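Local coordinates for protein glucosidase (Croceicoccus marinus, PDB 5Z3K) that probably hydrolyses O-glycosidic bonds as a beta-glucosidase of glycoside hydrolase family 39, at residues H136-W141 with R185-L190; G194-F199 with S225-G230; L260-W265 with D297-F302. One frame throughout, in Å; residues are numbered along the deposited sequence.

Contact 1 (H136-W141 with R185-L190)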
ATOM      1  N   HIS A 136      -0.206 -18.294 -17.162  1.00 16.04           N
ATOM      2  CA  HIS A 136       0.059 -19.190 -16.043  1.00 16.26           C
ATOM      3  C   HIS A 136      -0.706 -18.761 -14.794  1.00 18.16           C
ATOM      4  O   HIS A 136      -1.215 -19.610 -14.052  1.00 15.02           O
ATOM      5  CB  HIS A 136       1.562 -19.251 -15.773  1.00 14.22           C
ATOM      6  CG  HIS A 136       1.930 -20.061 -14.579  1.00 16.80           C
ATOM      7  ND1 HIS A 136       1.960 -21.443 -14.591  1.00 18.95           N
ATOM      8  CD2 HIS A 136       2.293 -19.687 -13.329  1.00 16.29           C
ATOM      9  CE1 HIS A 136       2.324 -21.882 -13.400  1.00 16.61           C
ATOM     10  NE2 HIS A 136       2.526 -20.837 -12.614  1.00 16.62           N
ATOM     11  N   TYR A 137      -0.820 -17.458 -14.546  1.00 17.85           N
ATOM     12  CA  TYR A 137      -1.466 -17.008 -13.319  1.00 16.32           C
ATOM     13  C   TYR A 137      -2.938 -16.658 -13.488  1.00 18.94           C
ATOM     14  O   TYR A 137      -3.613 -16.426 -12.483  1.00 18.49           O
ATOM     15  CB  TYR A 137      -0.699 -15.818 -12.722  1.00 13.35           C
ATOM     16  CG  TYR A 137       0.615 -16.302 -12.145  1.00 13.60           C
ATOM     17  CD1 TYR A 137       0.626 -17.172 -11.058  1.00 14.43           C
ATOM     18  CD2 TYR A 137       1.831 -15.961 -12.730  1.00 12.79           C
ATOM     19  CE1 TYR A 137       1.809 -17.652 -10.538  1.00 16.00           C
ATOM     20  CE2 TYR A 137       3.029 -16.440 -12.214  1.00 11.83           C
ATOM     21  CZ  TYR A 137       3.013 -17.283 -11.118  1.00 12.93           C
ATOM     22  OH  TYR A 137       4.195 -17.796 -10.611  1.00 14.11           O
ATOM     23  N   VAL A 138      -3.463 -16.642 -14.718  1.00 16.83           N
ATOM     24  CA  VAL A 138      -4.848 -16.277 -14.972  1.00 16.08           C
ATOM     25  C   VAL A 138      -5.649 -17.424 -15.578  1.00 18.94           C
ATOM     26  O   VAL A 138      -6.817 -17.622 -15.222  1.00 21.08           O
ATOM     27  CB  VAL A 138      -4.940 -15.018 -15.862  1.00 20.90           C
ATOM     28  CG1 VAL A 138      -6.398 -14.716 -16.211  1.00 20.01           C
ATOM     29  CG2 VAL A 138      -4.300 -13.814 -15.154  1.00 18.80           C
ATOM     30  N   CYS A 139      -5.045 -18.204 -16.485  1.00 21.12           N
ATOM     31  CA  CYS A 139      -5.763 -19.240 -17.227  1.00 19.92           C
ATOM     32  C   CYS A 139      -5.270 -20.654 -16.928  1.00 26.00           C
ATOM     33  O   CYS A 139      -5.574 -21.574 -17.690  1.00 24.64           O
ATOM     34  CB  CYS A 139      -5.667 -18.972 -18.735  1.00 25.58           C
ATOM     35  SG  CYS A 139      -6.183 -17.308 -19.197  1.00 36.94           S
ATOM     36  N   GLY A 140      -4.512 -20.857 -15.852  1.00 19.14           N
ATOM     37  CA  GLY A 140      -4.040 -22.195 -15.526  1.00 21.75           C
ATOM     38  C   GLY A 140      -2.938 -22.758 -16.401  1.00 22.30           C
ATOM     39  O   GLY A 140      -2.611 -23.941 -16.260  1.00 23.45           O
ATOM     40  N   TRP A 141      -2.339 -21.956 -17.284  1.00 19.86           N
ATOM     41  CA  TRP A 141      -1.317 -22.452 -18.203  1.00 24.87           C
ATOM     42  C   TRP A 141      -0.098 -22.975 -17.451  1.00 23.08           C
ATOM     43  O   TRP A 141       0.357 -22.366 -16.480  1.00 21.09           O
ATOM     44  CB  TRP A 141      -0.903 -21.327 -19.158  1.00 22.59           C
ATOM     45  CG  TRP A 141      -0.013 -21.721 -20.296  1.00 22.15           C
ATOM     46  CD1 TRP A 141      -0.408 -22.190 -21.519  1.00 29.03           C
ATOM     47  CD2 TRP A 141       1.421 -21.642 -20.341  1.00 21.23           C
ATOM     48  NE1 TRP A 141       0.690 -22.426 -22.312  1.00 30.45           N
ATOM     49  CE2 TRP A 141       1.824 -22.098 -21.614  1.00 29.85           C
ATOM     50  CE3 TRP A 141       2.403 -21.233 -19.429  1.00 19.62           C
ATOM     51  CZ2 TRP A 141       3.168 -22.159 -21.998  1.00 25.13           C
ATOM     52  CZ3 TRP A 141       3.731 -21.295 -19.804  1.00 22.15           C
ATOM     53  CH2 TRP A 141       4.106 -21.753 -21.086  1.00 25.68           C
ATOM     54  N   ARG A 185      -4.514  -9.450 -24.318  1.00 25.41           N
ATOM     55  CA  ARG A 185      -4.746 -10.616 -25.163  1.00 26.76           C
ATOM     56  C   ARG A 185      -5.193 -11.816 -24.332  1.00 25.17           C
ATOM     57  O   ARG A 185      -6.037 -12.608 -24.769  1.00 24.14           O
ATOM     58  CB  ARG A 185      -3.476 -10.932 -25.956  1.00 33.19           C
ATOM     59  CG  ARG A 185      -3.540 -12.153 -26.858  1.00 32.12           C
ATOM     60  CD  ARG A 185      -2.243 -12.275 -27.666  1.00 34.28           C
ATOM     61  NE  ARG A 185      -1.846 -10.993 -28.250  1.00 40.32           N
ATOM     62  CZ  ARG A 185      -0.655 -10.414 -28.090  1.00 32.12           C
ATOM     63  NH1 ARG A 185       0.293 -10.989 -27.358  1.00 35.45           N
ATOM     64  NH2 ARG A 185      -0.412  -9.248 -28.673  1.00 32.77           N
ATOM     65  N   VAL A 186      -4.651 -11.964 -23.122  1.00 22.55           N
ATOM     66  CA  VAL A 186      -5.025 -13.110 -22.300  1.00 24.59           C
ATOM     67  C   VAL A 186      -6.450 -12.953 -21.789  1.00 22.53           C
ATOM     68  O   VAL A 186      -7.254 -13.892 -21.835  1.00 25.34           O
ATOM     69  CB  VAL A 186      -4.026 -13.282 -21.145  1.00 22.04           C
ATOM     70  CG1 VAL A 186      -4.531 -14.349 -20.162  1.00 22.14           C
ATOM     71  CG2 VAL A 186      -2.655 -13.618 -21.684  1.00 22.72           C
ATOM     72  N   ASP A 187      -6.784 -11.766 -21.315  1.00 20.54           N
ATOM     73  CA  ASP A 187      -8.083 -11.491 -20.729  1.00 22.40           C
ATOM     74  C   ASP A 187      -8.304  -9.984 -20.692  1.00 24.06           C
ATOM     75  O   ASP A 187      -7.611  -9.268 -19.955  1.00 23.95           O
ATOM     76  CB  ASP A 187      -8.158 -12.103 -19.331  1.00 24.61           C
ATOM     77  CG  ASP A 187      -9.502 -11.898 -18.663  1.00 30.21           C
ATOM     78  OD1 ASP A 187     -10.446 -11.371 -19.295  1.00 30.10           O
ATOM     79  OD2 ASP A 187      -9.611 -12.271 -17.480  1.00 35.58           O
ATOM     80  N   PRO A 188      -9.246  -9.466 -21.486  1.00 27.47           N
ATOM     81  CA  PRO A 188      -9.509  -8.018 -21.468  1.00 25.07           C
ATOM     82  C   PRO A 188      -9.916  -7.488 -20.103  1.00 26.15           C
ATOM     83  O   PRO A 188      -9.777  -6.286 -19.861  1.00 26.40           O
ATOM     84  CB  PRO A 188     -10.645  -7.855 -22.489  1.00 25.62           C
ATOM     85  CG  PRO A 188     -10.547  -9.052 -23.371  1.00 31.17           C
ATOM     86  CD  PRO A 188     -10.031 -10.169 -22.516  1.00 26.15           C
ATOM     87  N   ALA A 189     -10.414  -8.342 -19.205  1.00 22.65           N
ATOM     88  CA  ALA A 189     -10.833  -7.900 -17.879  1.00 26.06           C
ATOM     89  C   ALA A 189      -9.663  -7.607 -16.953  1.00 23.00           C
ATOM     90  O   ALA A 189      -9.869  -7.016 -15.888  1.00 23.25           O
ATOM     91  CB  ALA A 189     -11.738  -8.952 -17.234  1.00 22.34           C
ATOM     92  N   LEU A 190      -8.449  -8.009 -17.319  1.00 21.66           N
ATOM     93  CA  LEU A 190      -7.296  -7.717 -16.484  1.00 21.15           C
ATOM     94  C   LEU A 190      -6.947  -6.237 -16.554  1.00 21.78           C
ATOM     95  O   LEU A 190      -7.112  -5.582 -17.585  1.00 24.34           O
ATOM     96  CB  LEU A 190      -6.100  -8.559 -16.917  1.00 15.69           C
ATOM     97  CG  LEU A 190      -6.281 -10.072 -16.809  1.00 20.97           C
ATOM     98  CD1 LEU A 190      -5.175 -10.776 -17.575  1.00 17.73           C
ATOM     99  CD2 LEU A 190      -6.314 -10.528 -15.343  1.00 19.01           C
TER

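Contact 2 (G194-F199 with S225-G230)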
ATOM      1  N   GLY A 194       1.003   1.342 -15.012  1.00 15.07           N
ATOM      2  CA  GLY A 194       2.383   1.686 -14.758  1.00 12.64           C
ATOM      3  C   GLY A 194       2.471   3.189 -14.626  1.00 12.53           C
ATOM      4  O   GLY A 194       1.446   3.865 -14.547  1.00 12.55           O
ATOM      5  N   PRO A 195       3.685   3.752 -14.626  1.00 15.45           N
ATOM      6  CA  PRO A 195       4.999   3.118 -14.720  1.00 13.48           C
ATOM      7  C   PRO A 195       5.700   3.074 -13.378  1.00 13.01           C
ATOM      8  O   PRO A 195       6.896   2.812 -13.335  1.00 14.98           O
ATOM      9  CB  PRO A 195       5.746   4.054 -15.660  1.00 19.42           C
ATOM     10  CG  PRO A 195       5.255   5.411 -15.186  1.00 16.73           C
ATOM     11  CD  PRO A 195       3.800   5.214 -14.785  1.00 18.28           C
ATOM     12  N   CYS A 196       4.962   3.368 -12.305  1.00 14.46           N
ATOM     13  CA  CYS A 196       5.511   3.490 -10.957  1.00 16.52           C
ATOM     14  C   CYS A 196       6.458   4.681 -10.877  1.00 15.34           C
ATOM     15  O   CYS A 196       7.651   4.528 -10.601  1.00 14.92           O
ATOM     16  CB  CYS A 196       6.207   2.202 -10.500  1.00 14.92           C
ATOM     17  SG  CYS A 196       6.634   2.234  -8.728  1.00 16.65           S
ATOM     18  N   VAL A 197       5.902   5.876 -11.104  1.00 15.92           N
ATOM     19  CA  VAL A 197       6.656   7.122 -11.022  1.00 18.29           C
ATOM     20  C   VAL A 197       7.248   7.291  -9.631  1.00 17.87           C
ATOM     21  O   VAL A 197       6.526   7.301  -8.625  1.00 18.49           O
ATOM     22  CB  VAL A 197       5.740   8.305 -11.370  1.00 16.53           C
ATOM     23  CG1 VAL A 197       6.535   9.612 -11.379  1.00 18.69           C
ATOM     24  CG2 VAL A 197       5.046   8.081 -12.706  1.00 19.27           C
ATOM     25  N   ALA A 198       8.569   7.478  -9.567  1.00 17.09           N
ATOM     26  CA  ALA A 198       9.223   7.695  -8.281  1.00 16.09           C
ATOM     27  C   ALA A 198       9.095   9.135  -7.804  1.00 19.25           C
ATOM     28  O   ALA A 198       9.043   9.377  -6.594  1.00 17.94           O
ATOM     29  CB  ALA A 198      10.707   7.323  -8.365  1.00 19.19           C
ATOM     30  N   PHE A 199       9.066  10.094  -8.729  1.00 16.00           N
ATOM     31  CA  PHE A 199       9.064  11.522  -8.407  1.00 20.63           C
ATOM     32  C   PHE A 199       7.810  12.167  -8.994  1.00 17.05           C
ATOM     33  O   PHE A 199       7.888  12.916  -9.980  1.00 17.66           O
ATOM     34  CB  PHE A 199      10.333  12.190  -8.941  1.00 20.51           C
ATOM     35  CG  PHE A 199      11.610  11.538  -8.467  1.00 22.68           C
ATOM     36  CD1 PHE A 199      11.718  11.046  -7.177  1.00 19.17           C
ATOM     37  CD2 PHE A 199      12.699  11.428  -9.310  1.00 22.70           C
ATOM     38  CE1 PHE A 199      12.882  10.452  -6.736  1.00 23.91           C
ATOM     39  CE2 PHE A 199      13.867  10.841  -8.878  1.00 22.98           C
ATOM     40  CZ  PHE A 199      13.962  10.352  -7.590  1.00 26.78           C
ATOM     41  N   SER A 225       0.481   4.294 -11.848  1.00 15.44           N
ATOM     42  CA  SER A 225       1.060   3.963 -10.553  1.00 14.78           C
ATOM     43  C   SER A 225       2.229   4.897 -10.233  1.00 13.98           C
ATOM     44  O   SER A 225       2.947   5.360 -11.128  1.00 15.30           O
ATOM     45  CB  SER A 225       1.495   2.496 -10.524  1.00 13.19           C
ATOM     46  OG  SER A 225       2.556   2.261 -11.430  1.00 16.48           O
ATOM     47  N   TRP A 226       2.379   5.209  -8.945  1.00 12.48           N
ATOM     48  CA  TRP A 226       3.335   6.206  -8.472  1.00 13.46           C
ATOM     49  C   TRP A 226       3.636   5.928  -7.006  1.00 17.17           C
ATOM     50  O   TRP A 226       2.980   5.102  -6.368  1.00 13.82           O
ATOM     51  CB  TRP A 226       2.788   7.634  -8.657  1.00 13.73           C
ATOM     52  CG  TRP A 226       1.419   7.817  -8.071  1.00 13.70           C
ATOM     53  CD1 TRP A 226       0.241   7.404  -8.615  1.00 18.40           C
ATOM     54  CD2 TRP A 226       1.084   8.449  -6.824  1.00 12.64           C
ATOM     55  NE1 TRP A 226      -0.807   7.732  -7.787  1.00 14.51           N
ATOM     56  CE2 TRP A 226      -0.315   8.367  -6.677  1.00 14.08           C
ATOM     57  CE3 TRP A 226       1.832   9.056  -5.813  1.00 12.13           C
ATOM     58  CZ2 TRP A 226      -0.990   8.901  -5.567  1.00 12.48           C
ATOM     59  CZ3 TRP A 226       1.161   9.575  -4.706  1.00 13.20           C
ATOM     60  CH2 TRP A 226      -0.234   9.488  -4.596  1.00 14.11           C
HETATM   61  N   MSE A 227       4.630   6.642  -6.469  1.00 11.71           N
HETATM   62  CA  MSE A 227       5.062   6.412  -5.079  1.00 17.54           C
HETATM   63  C   MSE A 227       5.207   7.707  -4.291  1.00 15.83           C
HETATM   64  O   MSE A 227       5.365   8.779  -4.876  1.00 17.18           O
HETATM   65  CB  MSE A 227       6.384   5.647  -5.046  1.00 19.77           C
HETATM   66  CG  MSE A 227       7.665   6.499  -5.022  1.00 19.04           C
HETATM   67 SE   MSE A 227       9.175   5.228  -5.027  0.71 28.81          SE
HETATM   68  CE  MSE A 227       8.400   4.294  -6.502  1.00 22.27           C
ATOM     69  N   TRP A 228       5.165   7.602  -2.966  1.00 15.19           N
ATOM     70  CA  TRP A 228       5.415   8.756  -2.111  1.00 13.53           C
ATOM     71  C   TRP A 228       5.863   8.293  -0.728  1.00 15.29           C
ATOM     72  O   TRP A 228       5.323   7.329  -0.186  1.00 14.58           O
ATOM     73  CB  TRP A 228       4.188   9.662  -1.971  1.00 16.98           C
ATOM     74  CG  TRP A 228       4.630  10.971  -1.433  1.00 17.58           C
ATOM     75  CD1 TRP A 228       4.490  11.436  -0.158  1.00 16.98           C
ATOM     76  CD2 TRP A 228       5.373  11.962  -2.148  1.00 13.60           C
ATOM     77  NE1 TRP A 228       5.080  12.682  -0.045  1.00 16.89           N
ATOM     78  CE2 TRP A 228       5.638  13.016  -1.251  1.00 13.80           C
ATOM     79  CE3 TRP A 228       5.838  12.058  -3.463  1.00 12.83           C
ATOM     80  CZ2 TRP A 228       6.344  14.156  -1.632  1.00 16.92           C
ATOM     81  CZ3 TRP A 228       6.536  13.188  -3.837  1.00 20.35           C
ATOM     82  CH2 TRP A 228       6.774  14.226  -2.927  1.00 20.14           C
ATOM     83  N   TYR A 229       6.847   8.995  -0.165  1.00 13.75           N
ATOM     84  CA  TYR A 229       7.328   8.743   1.184  1.00 15.75           C
ATOM     85  C   TYR A 229       7.285  10.032   1.992  1.00 16.03           C
ATOM     86  O   TYR A 229       7.427  11.127   1.444  1.00 18.53           O
ATOM     87  CB  TYR A 229       8.767   8.216   1.192  1.00 16.64           C
ATOM     88  CG  TYR A 229       8.999   6.957   0.402  1.00 18.87           C
ATOM     89  CD1 TYR A 229       8.513   5.732   0.846  1.00 22.10           C
ATOM     90  CD2 TYR A 229       9.725   6.990  -0.784  1.00 22.22           C
ATOM     91  CE1 TYR A 229       8.742   4.565   0.123  1.00 17.99           C
ATOM     92  CE2 TYR A 229       9.956   5.838  -1.511  1.00 28.68           C
ATOM     93  CZ  TYR A 229       9.463   4.631  -1.055  1.00 26.38           C
ATOM     94  OH  TYR A 229       9.702   3.490  -1.790  1.00 31.07           O
ATOM     95  N   GLY A 230       7.133   9.893   3.308  1.00 15.30           N
ATOM     96  CA  GLY A 230       7.065  11.058   4.177  1.00 15.06           C
ATOM     97  C   GLY A 230       8.387  11.516   4.774  1.00 16.45           C
ATOM     98  O   GLY A 230       8.385  12.197   5.801  1.00 17.35           O
TER

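Contact 3 (L260-W265 with D297-F302)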
ATOM      1  N   LEU A 260      -5.785   5.783  -9.960  1.00 13.64           N
ATOM      2  CA  LEU A 260      -4.496   6.129  -9.372  1.00 14.14           C
ATOM      3  C   LEU A 260      -4.089   5.030  -8.396  1.00 13.27           C
ATOM      4  O   LEU A 260      -4.811   4.754  -7.435  1.00 13.51           O
ATOM      5  CB  LEU A 260      -4.561   7.471  -8.648  1.00 14.92           C
ATOM      6  CG  LEU A 260      -4.846   8.709  -9.495  1.00 16.34           C
ATOM      7  CD1 LEU A 260      -4.345   9.953  -8.763  1.00 14.80           C
ATOM      8  CD2 LEU A 260      -4.215   8.584 -10.879  1.00 15.60           C
ATOM      9  N   LEU A 261      -2.940   4.410  -8.632  1.00 14.18           N
ATOM     10  CA  LEU A 261      -2.457   3.347  -7.757  1.00 14.44           C
ATOM     11  C   LEU A 261      -1.193   3.817  -7.056  1.00 13.53           C
ATOM     12  O   LEU A 261      -0.193   4.130  -7.710  1.00 12.76           O
ATOM     13  CB  LEU A 261      -2.193   2.063  -8.546  1.00 12.88           C
ATOM     14  CG  LEU A 261      -2.181   0.765  -7.736  1.00 14.78           C
ATOM     15  CD1 LEU A 261      -2.536  -0.401  -8.650  1.00 16.05           C
ATOM     16  CD2 LEU A 261      -0.820   0.545  -7.103  1.00 20.26           C
ATOM     17  N   LEU A 262      -1.239   3.843  -5.727  1.00 10.66           N
ATOM     18  CA  LEU A 262      -0.111   4.255  -4.902  1.00  9.38           C
ATOM     19  C   LEU A 262       0.729   3.007  -4.623  1.00 13.58           C
ATOM     20  O   LEU A 262       0.427   2.227  -3.716  1.00 13.88           O
ATOM     21  CB  LEU A 262      -0.629   4.932  -3.635  1.00 14.34           C
ATOM     22  CG  LEU A 262       0.310   5.470  -2.555  1.00 12.63           C
ATOM     23  CD1 LEU A 262       1.427   6.343  -3.153  1.00 12.18           C
ATOM     24  CD2 LEU A 262      -0.517   6.223  -1.497  1.00 12.18           C
ATOM     25  N   SER A 263       1.788   2.803  -5.424  1.00 13.00           N
ATOM     26  CA  SER A 263       2.529   1.540  -5.396  1.00 13.61           C
ATOM     27  C   SER A 263       3.471   1.414  -4.208  1.00 12.37           C
ATOM     28  O   SER A 263       3.852   0.289  -3.854  1.00 11.62           O
ATOM     29  CB  SER A 263       3.331   1.376  -6.693  1.00 13.90           C
ATOM     30  OG  SER A 263       2.498   0.833  -7.699  1.00 16.24           O
ATOM     31  N   TYR A 264       3.889   2.537  -3.622  1.00  9.93           N
ATOM     32  CA  TYR A 264       4.669   2.573  -2.388  1.00 13.68           C
ATOM     33  C   TYR A 264       4.155   3.732  -1.566  1.00 12.08           C
ATOM     34  O   TYR A 264       4.039   4.846  -2.088  1.00 13.30           O
ATOM     35  CB  TYR A 264       6.164   2.849  -2.586  1.00 14.41           C
ATOM     36  CG  TYR A 264       7.038   1.897  -3.366  1.00 12.30           C
ATOM     37  CD1 TYR A 264       6.990   1.854  -4.752  1.00 15.26           C
ATOM     38  CD2 TYR A 264       8.004   1.140  -2.719  1.00 12.87           C
ATOM     39  CE1 TYR A 264       7.839   1.024  -5.475  1.00 13.04           C
ATOM     40  CE2 TYR A 264       8.863   0.298  -3.431  1.00 17.76           C
ATOM     41  CZ  TYR A 264       8.779   0.254  -4.813  1.00 16.57           C
ATOM     42  OH  TYR A 264       9.634  -0.576  -5.533  1.00 16.62           O
ATOM     43  N   TRP A 265       3.919   3.494  -0.288  1.00 12.98           N
ATOM     44  CA  TRP A 265       3.708   4.596   0.638  1.00 12.67           C
ATOM     45  C   TRP A 265       4.177   4.156   2.013  1.00 12.11           C
ATOM     46  O   TRP A 265       3.963   3.005   2.417  1.00  9.50           O
ATOM     47  CB  TRP A 265       2.250   5.061   0.661  1.00 10.90           C
ATOM     48  CG  TRP A 265       1.269   4.201   1.413  1.00 11.03           C
ATOM     49  CD1 TRP A 265       0.474   3.228   0.892  1.00 11.46           C
ATOM     50  CD2 TRP A 265       0.930   4.292   2.806  1.00 12.58           C
ATOM     51  NE1 TRP A 265      -0.320   2.686   1.870  1.00 11.64           N
ATOM     52  CE2 TRP A 265      -0.064   3.321   3.056  1.00 11.09           C
ATOM     53  CE3 TRP A 265       1.367   5.098   3.863  1.00  9.68           C
ATOM     54  CZ2 TRP A 265      -0.624   3.130   4.319  1.00 11.05           C
ATOM     55  CZ3 TRP A 265       0.808   4.897   5.126  1.00 10.28           C
ATOM     56  CH2 TRP A 265      -0.177   3.924   5.335  1.00  9.48           C
ATOM     57  N   ASP A 297      -6.919   5.364  -5.465  1.00 14.04           N
ATOM     58  CA  ASP A 297      -7.891   4.301  -5.703  1.00 16.33           C
ATOM     59  C   ASP A 297      -7.439   2.951  -5.170  1.00 15.32           C
ATOM     60  O   ASP A 297      -8.285   2.121  -4.817  1.00 13.83           O
ATOM     61  CB  ASP A 297      -8.181   4.170  -7.199  1.00 16.04           C
ATOM     62  CG  ASP A 297      -8.898   5.386  -7.754  1.00 17.77           C
ATOM     63  OD1 ASP A 297      -9.866   5.841  -7.114  1.00 19.80           O
ATOM     64  OD2 ASP A 297      -8.479   5.904  -8.809  1.00 18.07           O
ATOM     65  N   LYS A 298      -6.130   2.721  -5.125  1.00 12.78           N
ATOM     66  CA  LYS A 298      -5.531   1.520  -4.564  1.00 11.68           C
ATOM     67  C   LYS A 298      -4.195   1.924  -3.957  1.00 10.58           C
ATOM     68  O   LYS A 298      -3.502   2.792  -4.499  1.00 12.89           O
ATOM     69  CB  LYS A 298      -5.298   0.442  -5.631  1.00 13.90           C
ATOM     70  CG  LYS A 298      -6.545  -0.078  -6.308  1.00 17.61           C
ATOM     71  CD  LYS A 298      -7.385  -0.902  -5.367  1.00 19.74           C
ATOM     72  CE  LYS A 298      -8.382  -1.772  -6.156  1.00 27.89           C
ATOM     73  NZ  LYS A 298      -8.703  -1.166  -7.485  1.00 32.30           N
ATOM     74  N   ALA A 299      -3.832   1.290  -2.843  1.00 10.51           N
ATOM     75  CA  ALA A 299      -2.645   1.692  -2.108  1.00 11.56           C
ATOM     76  C   ALA A 299      -1.870   0.474  -1.644  1.00 14.55           C
ATOM     77  O   ALA A 299      -2.471  -0.538  -1.265  1.00 10.17           O
ATOM     78  CB  ALA A 299      -3.017   2.556  -0.895  1.00  7.40           C
ATOM     79  N   ILE A 300      -0.538   0.607  -1.652  1.00 10.83           N
ATOM     80  CA  ILE A 300       0.409  -0.460  -1.315  1.00 12.83           C
ATOM     81  C   ILE A 300       1.343   0.102  -0.247  1.00 12.04           C
ATOM     82  O   ILE A 300       2.260   0.873  -0.559  1.00 10.71           O
ATOM     83  CB  ILE A 300       1.217  -0.939  -2.533  1.00 11.74           C
ATOM     84  CG1 ILE A 300       0.318  -1.347  -3.701  1.00 13.35           C
ATOM     85  CG2 ILE A 300       2.123  -2.101  -2.148  1.00 11.59           C
ATOM     86  CD1 ILE A 300      -0.470  -2.645  -3.467  1.00 13.62           C
ATOM     87  N   PHE A 301       1.122  -0.282   1.007  1.00 11.77           N
ATOM     88  CA  PHE A 301       2.015   0.120   2.086  1.00 11.12           C
ATOM     89  C   PHE A 301       3.353  -0.596   1.977  1.00 15.23           C
ATOM     90  O   PHE A 301       3.403  -1.807   1.767  1.00 11.54           O
ATOM     91  CB  PHE A 301       1.397  -0.200   3.442  1.00 10.93           C
ATOM     92  CG  PHE A 301       2.339   0.039   4.589  1.00 13.12           C
ATOM     93  CD1 PHE A 301       2.488   1.323   5.113  1.00 12.10           C
ATOM     94  CD2 PHE A 301       3.091  -1.002   5.125  1.00 11.82           C
ATOM     95  CE1 PHE A 301       3.348   1.566   6.174  1.00 11.29           C
ATOM     96  CE2 PHE A 301       3.968  -0.782   6.176  1.00 12.36           C
ATOM     97  CZ  PHE A 301       4.102   0.506   6.706  1.00 12.97           C
ATOM     98  N   PHE A 302       4.437   0.150   2.191  1.00 10.85           N
ATOM     99  CA  PHE A 302       5.804  -0.344   2.029  1.00 13.54           C
ATOM    100  C   PHE A 302       6.509  -0.322   3.384  1.00 12.37           C
ATOM    101  O   PHE A 302       6.700   0.756   3.952  1.00 12.93           O
ATOM    102  CB  PHE A 302       6.551   0.539   1.025  1.00 14.12           C
ATOM    103  CG  PHE A 302       7.977   0.118   0.773  1.00 17.19           C
ATOM    104  CD1 PHE A 302       8.255  -0.984  -0.020  1.00 11.10           C
ATOM    105  CD2 PHE A 302       9.035   0.825   1.324  1.00 15.98           C
ATOM    106  CE1 PHE A 302       9.565  -1.380  -0.264  1.00 12.84           C
ATOM    107  CE2 PHE A 302      10.354   0.436   1.084  1.00 14.39           C
ATOM    108  CZ  PHE A 302      10.613  -0.669   0.284  1.00 14.29           C
TER

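Contact 1 (H136-W141 with R185-L190)
The carboxylate of D187 meets V138 CG1 through OD2, 4.2 Å away, while its other oxygen is approached from above the carboxylate plane by the backbone N-H of A189. That bond, 3.0 Å from A189 N to D187 OD1, makes an Asx turn, which fixes the carboxylate just where the chain leaves its helix. On the other segment two rings sit one against the next behind V138: H136 CD2 stands over the centre of one face of the Y137 ring, 3.3 Å above its plane, and Y137 CD2 in turn lies in plane at the imidazole edge. F88 stacks on the imidazole of H136, and W141 meets Y86 edge-to-face. H136 ND1 reaches the carbonyl oxygen of W141 at 2.6 Å, tying the loop after the helix back onto the helix end, and H136 NE2 bonds to D92.

The contact itself is small and mainly aliphatic, and it lacks hydrogen bonds from one segment to the other. V138 and L190 meet tip to tip, CG2 of the valine 3.9 Å from CD2 of the leucine. Beside them C139 SG presses on V186 CG1 at 3.5 Å.

R185 forms salt bridges to E127 and E131 of helix 123-138 and so adds a polar clasp between the same two helices. The seam thus joins the C-terminal ends of helices 123-138 and 169-186: the first ends at V138, whereas beyond the second a type I turn, D187 to L190, leads directly into strand 191-197.

Contact 2 (G194-F199 with S225-G230)
M227, present as selenomethionine, packs its side chain against C196 and A198, where strand 191-197 ends: CG lies 3.6 Å from the A198 carbonyl oxygen, SE packs on A198 CB at 4.2 Å, and CE comes to 3.5 Å from C196 SG. The bend at chi3, 50°, places that methyl by the sulfur. One residue back, it is CB of the W226 side chain that touches V197, 4.1 Å from V197 CB, since the indole leads away toward I242, A243 and V246 of helix 238-252.

S225 supplies the polar part. Its OG stands between the backbone N and the carbonyl carbon, chi1 66°, and is met by C196 N in a weak, bent bond; its stronger partner is E153. Three backbone bonds fasten the strands: S225 N to G194 O at 2.9 Å, V197 N to S225 O at 3.0 Å, and M227 N to V197 O at 2.9 Å. The cis peptide before P195 and the positive phi of C196 interrupt the regular course of the first strand.

Strands 191-197 and 223-229 run parallel, with helix 208-216 between them in sequence: this is a beta-alpha-beta crossover, the unit from which the TIM barrel is built up.

Contact 3 (L260-W265 with D297-F302)
W265 and F301 form the apolar centre as a T-shaped (edge-to-face) pair, their planes at 75° and the edge of F301 turned to the face of the indole. F301 CD1 stands 3.6 Å above the indole plane, offset toward the rim, and F301 CA adds a CH-pi contact 3.8 Å from the centroid of the five-membered ring of W265. A chi1 of 77° puts W265 CG between the backbone N and the carbonyl carbon. From there the indole lies against F301 CA and A299 CB of the neighbouring strand, the latter near its NE1 and CD1. An alanine at W265 would probably leave F301 without the surface its edge rests on and open a gap beside A299, L284 and M291.

On the other side of the strands Y264 and F302 lie side by side, pointing the same way. Y264 CD2 sits over the face of the F302 ring toward its rim, 3.4 Å from F302 CD1, while the phenol oxygen bonds to D156. Toward the start of the strands the packing becomes aliphatic: L261 CG meets K298 CB at 3.8 Å, and L261 CD2 touches I300 CG1.

The backbones are joined by bonds such as L262 N to K298 O and I300 N to L262 O, both 2.8 Å. At the polar edge D297 makes a two-way grip on L260: its N-H bonds to L260 O, and its OD2 accepts from L260 N at 2.9 Å, on the anti side of the carboxylate. K298 NZ finds its salt-bridge partner in E259.

Parallel strands 259-266 and 298-301, linked by helix 277-291, make another beta-alpha-beta unit, the last one before the TIM barrel closes.

In the fold
Contacts 2 and 3 share a wall of the barrel, their centres 8 Å apart, because strands 223-229 and 259-266 are neighbours in it. W226 stitches them together, its O 2.8 Å from S263 N and its N 3.0 Å from L261 O, both probable hydrogen bonds. S225 of contact 2 and S263 of contact 3 also reach the same carboxylate oxygen of E153, on strand 151-154, and M227 CE packs 3.3 Å from Y264 CD1. Contact 1 lies among the outer helices, its centre about 26 Å from that of contact 2, joined to it through strand 191-197. In TIM-barrel glycosidases the active site lies at the C-terminal strand ends, where contacts 2 and 3 finish.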